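Local coordinates for programmed cell death 6-interacting protein (Homo sapiens, PDB 5WA1) that acts as an ESCRT-associated adaptor in multivesicular body biogenesis, membrane repair and cytokinesis, here represented by its Bro1 domain, which interacts with CHMP4 proteins, at residues F114-A119 with S142-N147; K289-E294 with F338-R343. All blocks are in the same frame, centred on the assembly; numbering follows the deposited sequence.

Contact 1: residues F114-A119 with S142-N147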
ATOM      1  N   PHE A 114      19.599  16.912  -5.305  1.00 68.01           N
ATOM      2  CA  PHE A 114      18.513  16.602  -4.389  1.00 68.35           C
ATOM      3  C   PHE A 114      19.050  15.721  -3.273  1.00 71.17           C
ATOM      4  O   PHE A 114      19.730  14.720  -3.533  1.00 67.50           O
ATOM      5  CB  PHE A 114      17.364  15.911  -5.118  1.00 68.54           C
ATOM      6  CG  PHE A 114      16.920  16.634  -6.357  1.00 72.72           C
ATOM      7  CD1 PHE A 114      16.055  17.715  -6.276  1.00 73.39           C
ATOM      8  CD2 PHE A 114      17.370  16.231  -7.604  1.00 73.08           C
ATOM      9  CE1 PHE A 114      15.644  18.379  -7.422  1.00 82.08           C
ATOM     10  CE2 PHE A 114      16.968  16.888  -8.751  1.00 76.44           C
ATOM     11  CZ  PHE A 114      16.104  17.963  -8.661  1.00 83.67           C
ATOM     12  N   THR A 115      18.773  16.117  -2.035  1.00 71.36           N
ATOM     13  CA  THR A 115      19.202  15.385  -0.854  1.00 74.81           C
ATOM     14  C   THR A 115      17.970  14.848  -0.149  1.00 64.91           C
ATOM     15  O   THR A 115      17.071  15.618   0.200  1.00 67.09           O
ATOM     16  CB  THR A 115      20.008  16.283   0.083  1.00 80.35           C
ATOM     17  OG1 THR A 115      21.153  16.781  -0.614  1.00 78.63           O
ATOM     18  CG2 THR A 115      20.464  15.501   1.304  1.00 83.65           C
ATOM     19  N   TRP A 116      17.936  13.533   0.057  1.00 58.23           N
ATOM     20  CA  TRP A 116      16.807  12.856   0.675  1.00 60.65           C
ATOM     21  C   TRP A 116      17.307  11.955   1.791  1.00 59.30           C
ATOM     22  O   TRP A 116      18.403  11.389   1.714  1.00 61.47           O
ATOM     23  CB  TRP A 116      16.025  12.019  -0.336  1.00 63.49           C
ATOM     24  CG  TRP A 116      15.241  12.834  -1.307  1.00 63.29           C
ATOM     25  CD1 TRP A 116      15.711  13.464  -2.422  1.00 62.38           C
ATOM     26  CD2 TRP A 116      13.834  13.098  -1.255  1.00 54.20           C
ATOM     27  NE1 TRP A 116      14.684  14.109  -3.069  1.00 60.82           N
ATOM     28  CE2 TRP A 116      13.521  13.901  -2.373  1.00 61.58           C
ATOM     29  CE3 TRP A 116      12.810  12.737  -0.375  1.00 58.04           C
ATOM     30  CZ2 TRP A 116      12.226  14.346  -2.633  1.00 59.69           C
ATOM     31  CZ3 TRP A 116      11.522  13.182  -0.635  1.00 57.44           C
ATOM     32  CH2 TRP A 116      11.245  13.979  -1.752  1.00 55.42           C
ATOM     33  N   LYS A 117      16.506  11.852   2.817  1.00 63.11           N
ATOM     34  CA  LYS A 117      16.815  11.050   3.954  1.00 69.15           C
ATOM     35  C   LYS A 117      16.070   9.710   3.887  1.00 62.05           C
ATOM     36  O   LYS A 117      15.029   9.612   3.284  1.00 54.13           O
ATOM     37  CB  LYS A 117      16.399  11.820   5.171  1.00 76.12           C
ATOM     38  CG  LYS A 117      16.961  11.306   6.457  1.00 81.91           C
ATOM     39  CD  LYS A 117      16.343  12.053   7.607  1.00 87.87           C
ATOM     40  CE  LYS A 117      16.697  11.374   8.907  1.00 95.76           C
ATOM     41  NZ  LYS A 117      15.675  11.667   9.939  1.00101.85           N
ATOM     42  N   ASP A 118      16.633   8.674   4.486  1.00 59.29           N
ATOM     43  CA  ASP A 118      15.979   7.369   4.483  1.00 55.54           C
ATOM     44  C   ASP A 118      14.670   7.429   5.258  1.00 56.36           C
ATOM     45  O   ASP A 118      14.598   8.019   6.340  1.00 58.73           O
ATOM     46  CB  ASP A 118      16.898   6.311   5.089  1.00 60.29           C
ATOM     47  CG  ASP A 118      16.421   4.897   4.813  1.00 65.62           C
ATOM     48  OD1 ASP A 118      15.582   4.383   5.587  1.00 59.19           O
ATOM     49  OD2 ASP A 118      16.883   4.298   3.818  1.00 66.98           O
ATOM     50  N   ALA A 119      13.622   6.807   4.696  1.00 51.18           N
ATOM     51  CA  ALA A 119      12.330   6.796   5.367  1.00 55.64           C
ATOM     52  C   ALA A 119      12.355   5.955   6.638  1.00 62.54           C
ATOM     53  O   ALA A 119      11.569   6.209   7.561  1.00 64.63           O
ATOM     54  CB  ALA A 119      11.248   6.274   4.422  1.00 52.84           C
ATOM     55  N   SER A 142      11.980   9.272  -8.085  1.00 61.03           N
ATOM     56  CA  SER A 142      11.783   8.052  -7.303  1.00 59.98           C
ATOM     57  C   SER A 142      11.378   8.367  -5.871  1.00 52.53           C
ATOM     58  O   SER A 142      10.512   7.690  -5.302  1.00 53.55           O
ATOM     59  CB  SER A 142      13.057   7.207  -7.307  1.00 65.00           C
ATOM     60  OG  SER A 142      13.299   6.662  -8.586  1.00 71.47           O
ATOM     61  N   CYS A 143      12.017   9.366  -5.264  1.00 52.14           N
ATOM     62  CA  CYS A 143      11.700   9.726  -3.888  1.00 55.43           C
ATOM     63  C   CYS A 143      10.344  10.409  -3.800  1.00 56.95           C
ATOM     64  O   CYS A 143       9.602  10.196  -2.835  1.00 49.97           O
ATOM     65  CB  CYS A 143      12.787  10.637  -3.320  1.00 53.19           C
ATOM     66  SG  CYS A 143      14.421   9.889  -3.266  1.00 59.32           S
ATOM     67  N   VAL A 144      10.015  11.250  -4.784  1.00 52.26           N
ATOM     68  CA  VAL A 144       8.696  11.872  -4.804  1.00 49.64           C
ATOM     69  C   VAL A 144       7.611  10.815  -4.969  1.00 50.19           C
ATOM     70  O   VAL A 144       6.583  10.852  -4.282  1.00 47.27           O
ATOM     71  CB  VAL A 144       8.633  12.951  -5.902  1.00 49.84           C
ATOM     72  CG1 VAL A 144       7.196  13.337  -6.198  1.00 51.48           C
ATOM     73  CG2 VAL A 144       9.409  14.156  -5.457  1.00 52.69           C
ATOM     74  N   LEU A 145       7.823   9.847  -5.863  1.00 46.31           N
ATOM     75  CA  LEU A 145       6.820   8.797  -6.021  1.00 50.90           C
ATOM     76  C   LEU A 145       6.700   7.953  -4.757  1.00 52.83           C
ATOM     77  O   LEU A 145       5.608   7.473  -4.436  1.00 44.84           O
ATOM     78  CB  LEU A 145       7.147   7.909  -7.225  1.00 48.68           C
ATOM     79  CG  LEU A 145       6.071   6.854  -7.524  1.00 53.39           C
ATOM     80  CD1 LEU A 145       4.702   7.515  -7.667  1.00 50.58           C
ATOM     81  CD2 LEU A 145       6.423   6.030  -8.767  1.00 49.45           C
ATOM     82  N   PHE A 146       7.807   7.767  -4.032  1.00 47.65           N
ATOM     83  CA  PHE A 146       7.751   7.095  -2.738  1.00 52.14           C
ATOM     84  C   PHE A 146       6.806   7.817  -1.788  1.00 49.13           C
ATOM     85  O   PHE A 146       6.003   7.185  -1.094  1.00 42.60           O
ATOM     86  CB  PHE A 146       9.156   7.020  -2.129  1.00 49.20           C
ATOM     87  CG  PHE A 146       9.230   6.201  -0.858  1.00 47.63           C
ATOM     88  CD1 PHE A 146       8.922   6.768   0.372  1.00 41.24           C
ATOM     89  CD2 PHE A 146       9.618   4.871  -0.903  1.00 43.18           C
ATOM     90  CE1 PHE A 146       8.982   6.015   1.533  1.00 46.48           C
ATOM     91  CE2 PHE A 146       9.695   4.109   0.257  1.00 44.03           C
ATOM     92  CZ  PHE A 146       9.376   4.683   1.475  1.00 42.24           C
ATOM     93  N   ASN A 147       6.908   9.144  -1.726  1.00 48.25           N
ATOM     94  CA  ASN A 147       6.062   9.899  -0.808  1.00 41.52           C
ATOM     95  C   ASN A 147       4.613   9.922  -1.270  1.00 42.38           C
ATOM     96  O   ASN A 147       3.712   9.977  -0.430  1.00 49.85           O
ATOM     97  CB  ASN A 147       6.609  11.323  -0.632  1.00 49.39           C
ATOM     98  CG  ASN A 147       7.791  11.369   0.326  1.00 51.63           C
ATOM     99  OD1 ASN A 147       8.346  10.330   0.674  1.00 49.40           O
ATOM    100  ND2 ASN A 147       8.177  12.567   0.757  1.00 51.61           N
TER
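Trp116 and Cys143 meet because each turns its first side-chain group anti to its own carbonyl carbon, chi1 -71° for the indole and -61° for the thiol. The indole of Trp116 thereby lies broadside over the helix, and Cys143 lies over one of its faces. Cys143 CB stands 3.4 Å from the centroid of the six-membered ring of Trp116, close to the ring normal, a CH-pi contact. Beside it Cys143 SG sits 3.8 Å from the centroid of the five-membered ring of Trp116, again over the face, a sulfur-aromatic contact. A small, polarisable cysteine suits this place: a flat ring can settle almost onto its CB. Val144 CG2 approaches Trp116 CZ2 obliquely, at 4.0 Å, and Asn147 ND2 comes in at the edge, in the ring plane, to 3.7 Å from Trp116 CZ3, its amide turned 76° to the indole. Trp116 NE1 is hydrogen-bonded to Glu140 OE1, and Asn147 OD1 accepts from the backbone N of Lys31. Farther along, Ala119 CB touches Phe146 CE1 at 3.7 Å, a methyl small enough for the chain to pass close to that ring. Strand 114-117, hydrogen-bonded to antiparallel strand 131-134, thus rests on helix 137-157, while helix 56-75 also touches Trp116, helix 83-97 packs on Val144 and Asn147, and helix 164-191 on Phe146.

Contact 2: residues K289-E294 with F338-R343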
ATOM      1  N   LYS A 289     -25.587 -28.616   5.816  1.00 50.52           N
ATOM      2  CA  LYS A 289     -25.801 -29.710   6.770  1.00 51.07           C
ATOM      3  C   LYS A 289     -24.572 -30.605   6.893  1.00 50.43           C
ATOM      4  O   LYS A 289     -24.677 -31.784   7.239  1.00 50.75           O
ATOM      5  CB  LYS A 289     -27.038 -30.538   6.410  1.00 54.29           C
ATOM      6  CG  LYS A 289     -28.278 -29.690   6.194  1.00 59.94           C
ATOM      7  CD  LYS A 289     -29.462 -30.545   5.837  1.00 59.76           C
ATOM      8  CE  LYS A 289     -30.651 -29.709   5.415  1.00 62.28           C
ATOM      9  NZ  LYS A 289     -31.800 -30.617   5.171  1.00 65.92           N
ATOM     10  N   LYS A 290     -23.395 -30.048   6.608  1.00 48.97           N
ATOM     11  CA  LYS A 290     -22.127 -30.770   6.731  1.00 53.89           C
ATOM     12  C   LYS A 290     -21.548 -30.436   8.101  1.00 48.03           C
ATOM     13  O   LYS A 290     -20.602 -29.663   8.249  1.00 42.59           O
ATOM     14  CB  LYS A 290     -21.176 -30.387   5.595  1.00 54.53           C
ATOM     15  CG  LYS A 290     -21.667 -30.812   4.217  1.00 59.34           C
ATOM     16  CD  LYS A 290     -20.913 -30.093   3.098  1.00 57.86           C
ATOM     17  CE  LYS A 290     -21.312 -30.672   1.754  1.00 65.90           C
ATOM     18  NZ  LYS A 290     -20.318 -30.385   0.697  1.00 74.02           N
ATOM     19  N   PHE A 291     -22.145 -31.042   9.124  1.00 47.51           N
ATOM     20  CA  PHE A 291     -21.887 -30.609  10.492  1.00 44.56           C
ATOM     21  C   PHE A 291     -20.512 -31.041  10.974  1.00 48.53           C
ATOM     22  O   PHE A 291     -19.886 -30.330  11.766  1.00 46.20           O
ATOM     23  CB  PHE A 291     -22.990 -31.158  11.420  1.00 46.49           C
ATOM     24  CG  PHE A 291     -24.357 -30.579  11.138  1.00 47.96           C
ATOM     25  CD1 PHE A 291     -24.561 -29.210  11.091  1.00 53.02           C
ATOM     26  CD2 PHE A 291     -25.439 -31.420  10.906  1.00 50.80           C
ATOM     27  CE1 PHE A 291     -25.828 -28.685  10.826  1.00 50.08           C
ATOM     28  CE2 PHE A 291     -26.705 -30.908  10.646  1.00 57.01           C
ATOM     29  CZ  PHE A 291     -26.906 -29.545  10.608  1.00 51.59           C
ATOM     30  N   GLY A 292     -20.037 -32.216  10.548  1.00 45.04           N
ATOM     31  CA  GLY A 292     -18.674 -32.597  10.870  1.00 43.45           C
ATOM     32  C   GLY A 292     -17.673 -31.617  10.286  1.00 43.89           C
ATOM     33  O   GLY A 292     -16.763 -31.147  10.977  1.00 46.20           O
ATOM     34  N   GLU A 293     -17.861 -31.259   9.014  1.00 44.40           N
ATOM     35  CA  GLU A 293     -16.961 -30.301   8.380  1.00 43.98           C
ATOM     36  C   GLU A 293     -17.027 -28.942   9.063  1.00 48.18           C
ATOM     37  O   GLU A 293     -15.997 -28.282   9.245  1.00 42.45           O
ATOM     38  CB  GLU A 293     -17.282 -30.161   6.891  1.00 44.00           C
ATOM     39  CG  GLU A 293     -16.500 -29.010   6.250  1.00 44.95           C
ATOM     40  CD  GLU A 293     -16.748 -28.833   4.760  1.00 52.97           C
ATOM     41  OE1 GLU A 293     -17.380 -29.718   4.140  1.00 55.86           O
ATOM     42  OE2 GLU A 293     -16.294 -27.800   4.204  1.00 51.92           O
ATOM     43  N   GLU A 294     -18.229 -28.503   9.456  1.00 41.18           N
ATOM     44  CA  GLU A 294     -18.342 -27.224  10.155  1.00 39.72           C
ATOM     45  C   GLU A 294     -17.473 -27.206  11.406  1.00 38.92           C
ATOM     46  O   GLU A 294     -16.768 -26.222  11.666  1.00 41.89           O
ATOM     47  CB  GLU A 294     -19.800 -26.929  10.533  1.00 41.19           C
ATOM     48  CG  GLU A 294     -19.916 -25.566  11.226  1.00 50.82           C
ATOM     49  CD  GLU A 294     -21.171 -25.369  12.079  1.00 62.97           C
ATOM     50  OE1 GLU A 294     -21.974 -26.322  12.235  1.00 53.54           O
ATOM     51  OE2 GLU A 294     -21.340 -24.230  12.595  1.00 55.12           O
ATOM     52  N   PHE A 338     -24.952 -35.053  20.250  1.00 63.43           N
ATOM     53  CA  PHE A 338     -26.223 -35.537  20.756  1.00 70.46           C
ATOM     54  C   PHE A 338     -27.204 -35.913  19.657  1.00 77.03           C
ATOM     55  O   PHE A 338     -28.063 -36.768  19.884  1.00 72.74           O
ATOM     56  CB  PHE A 338     -26.858 -34.491  21.679  1.00 66.76           C
ATOM     57  CG  PHE A 338     -28.171 -34.927  22.269  1.00 87.96           C
ATOM     58  CD1 PHE A 338     -28.257 -36.091  23.021  1.00 87.15           C
ATOM     59  CD2 PHE A 338     -29.319 -34.173  22.078  1.00 91.65           C
ATOM     60  CE1 PHE A 338     -29.467 -36.498  23.564  1.00 83.66           C
ATOM     61  CE2 PHE A 338     -30.527 -34.573  22.621  1.00 93.02           C
ATOM     62  CZ  PHE A 338     -30.598 -35.736  23.363  1.00 90.35           C
ATOM     63  N   ILE A 339     -27.092 -35.324  18.466  1.00 66.83           N
ATOM     64  CA  ILE A 339     -28.122 -35.502  17.446  1.00 65.07           C
ATOM     65  C   ILE A 339     -27.544 -36.163  16.199  1.00 64.33           C
ATOM     66  O   ILE A 339     -27.930 -37.281  15.837  1.00 61.33           O
ATOM     67  CB  ILE A 339     -28.787 -34.159  17.074  1.00 66.91           C
ATOM     68  CG1 ILE A 339     -29.159 -33.362  18.323  1.00 71.20           C
ATOM     69  CG2 ILE A 339     -30.034 -34.393  16.227  1.00 70.97           C
ATOM     70  CD1 ILE A 339     -29.533 -31.914  18.020  1.00 73.06           C
ATOM     71  N   TYR A 340     -26.620 -35.468  15.529  1.00 59.85           N
ATOM     72  CA  TYR A 340     -26.296 -35.845  14.157  1.00 59.85           C
ATOM     73  C   TYR A 340     -25.236 -36.934  14.094  1.00 56.20           C
ATOM     74  O   TYR A 340     -25.315 -37.816  13.230  1.00 58.18           O
ATOM     75  CB  TYR A 340     -25.854 -34.610  13.375  1.00 54.24           C
ATOM     76  CG  TYR A 340     -26.811 -33.462  13.561  1.00 58.15           C
ATOM     77  CD1 TYR A 340     -28.147 -33.585  13.192  1.00 57.09           C
ATOM     78  CD2 TYR A 340     -26.388 -32.266  14.135  1.00 62.84           C
ATOM     79  CE1 TYR A 340     -29.039 -32.538  13.369  1.00 60.04           C
ATOM     80  CE2 TYR A 340     -27.263 -31.214  14.317  1.00 64.61           C
ATOM     81  CZ  TYR A 340     -28.588 -31.353  13.934  1.00 69.00           C
ATOM     82  OH  TYR A 340     -29.459 -30.301  14.122  1.00 66.13           O
ATOM     83  N   HIS A 341     -24.256 -36.897  15.002  1.00 55.20           N
ATOM     84  CA  HIS A 341     -23.159 -37.870  15.030  1.00 62.55           C
ATOM     85  C   HIS A 341     -22.383 -37.905  13.713  1.00 61.59           C
ATOM     86  O   HIS A 341     -21.958 -38.970  13.256  1.00 57.03           O
ATOM     87  CB  HIS A 341     -23.672 -39.261  15.400  1.00 61.20           C
ATOM     88  CG  HIS A 341     -24.339 -39.307  16.734  1.00 63.62           C
ATOM     89  ND1 HIS A 341     -25.525 -39.971  16.956  1.00 76.00           N
ATOM     90  CD2 HIS A 341     -23.987 -38.758  17.921  1.00 65.92           C
ATOM     91  CE1 HIS A 341     -25.873 -39.837  18.223  1.00 78.31           C
ATOM     92  NE2 HIS A 341     -24.958 -39.102  18.829  1.00 69.69           N
ATOM     93  N   ASP A 342     -22.205 -36.734  13.092  1.00 52.11           N
ATOM     94  CA  ASP A 342     -21.284 -36.613  11.970  1.00 61.02           C
ATOM     95  C   ASP A 342     -19.863 -36.890  12.437  1.00 59.62           C
ATOM     96  O   ASP A 342     -19.445 -36.426  13.502  1.00 55.98           O
ATOM     97  CB  ASP A 342     -21.323 -35.198  11.376  1.00 53.34           C
ATOM     98  CG  ASP A 342     -22.447 -34.990  10.359  1.00 66.32           C
ATOM     99  OD1 ASP A 342     -23.336 -35.842  10.243  1.00 61.87           O
ATOM    100  OD2 ASP A 342     -22.421 -33.955   9.656  1.00 71.08           O
ATOM    101  N   ARG A 343     -19.105 -37.621  11.627  1.00 59.64           N
ATOM    102  CA  ARG A 343     -17.672 -37.710  11.868  1.00 62.06           C
ATOM    103  C   ARG A 343     -17.027 -36.365  11.568  1.00 56.07           C
ATOM    104  O   ARG A 343     -17.352 -35.707  10.575  1.00 52.56           O
ATOM    105  CB  ARG A 343     -17.030 -38.791  11.002  1.00 75.67           C
ATOM    106  CG  ARG A 343     -15.571 -39.027  11.351  1.00 90.55           C
ATOM    107  CD  ARG A 343     -14.773 -39.569  10.176  1.00102.01           C
ATOM    108  NE  ARG A 343     -13.502 -38.861  10.030  1.00105.23           N
ATOM    109  CZ  ARG A 343     -12.372 -39.212  10.636  1.00110.97           C
ATOM    110  NH1 ARG A 343     -12.342 -40.276  11.434  1.00117.48           N
ATOM    111  NH2 ARG A 343     -11.267 -38.503  10.442  1.00107.36           N
TER
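Phe291 and Tyr340 lie face to face in an offset stack, centroids 4.2 Å apart and planes 21° from parallel, joining the start of helix 291-311 to the end of helix 319-340. Phe291 CE2 sits over the centre of the Tyr340 ring, whose opposite face carries Ile339 CB; the far face of Phe291 is flanked by Lys289 CA. Next to the stack, Asp342 CG lies anti to its carbonyl carbon (chi1 -84°), which turns the carboxylate, inclined 38° to the Phe291 ring, to the helix start. The Gly292 N-H gives Asp342 OD2 the better bond, 3.1 Å and on the anti lone pair; that from Phe291 N to Asp342 OD2, 3.0 Å, is bent and weak, at a helix start whose dipole would probably favour negative charge. Glycine suits position 292 because Gly292 CA makes a C-H...O contact of 3.4 Å with Arg343 O, where a side chain would collide. Asn336 OD1, accepting from Asp342 N, helps place the aspartate. Lys289 ends the preceding helix in a Schellman motif and Lys290 N-caps the next: a tight helix-helix turn whose first-turn N-H groups are also bound by an aspartate just after helix 319-340, in the CHMP4-interacting Bro1 region.

From the N terminus, the chain first forms contact 1, where strand 114-117 turns through strand 131-134 and meets helix 137-157, closing a loop of 22 residues. Helices 164-191, 202-226, 231-252 and 262-287 follow before contact 2 opens. There the loop is longer, 43 residues that are mostly helix: the chain runs along helix 291-311, returns along helix 319-340, and its exit meets the start of the first, closing a helical hairpin. The two loops lie in series, neither nested nor crossed. The contact centres are about 58 Å apart, on opposite sides of the chain's centre. Contact 1 joins the two-stranded sheet to helix 137-157; contact 2 ties the ends of a helical hairpin.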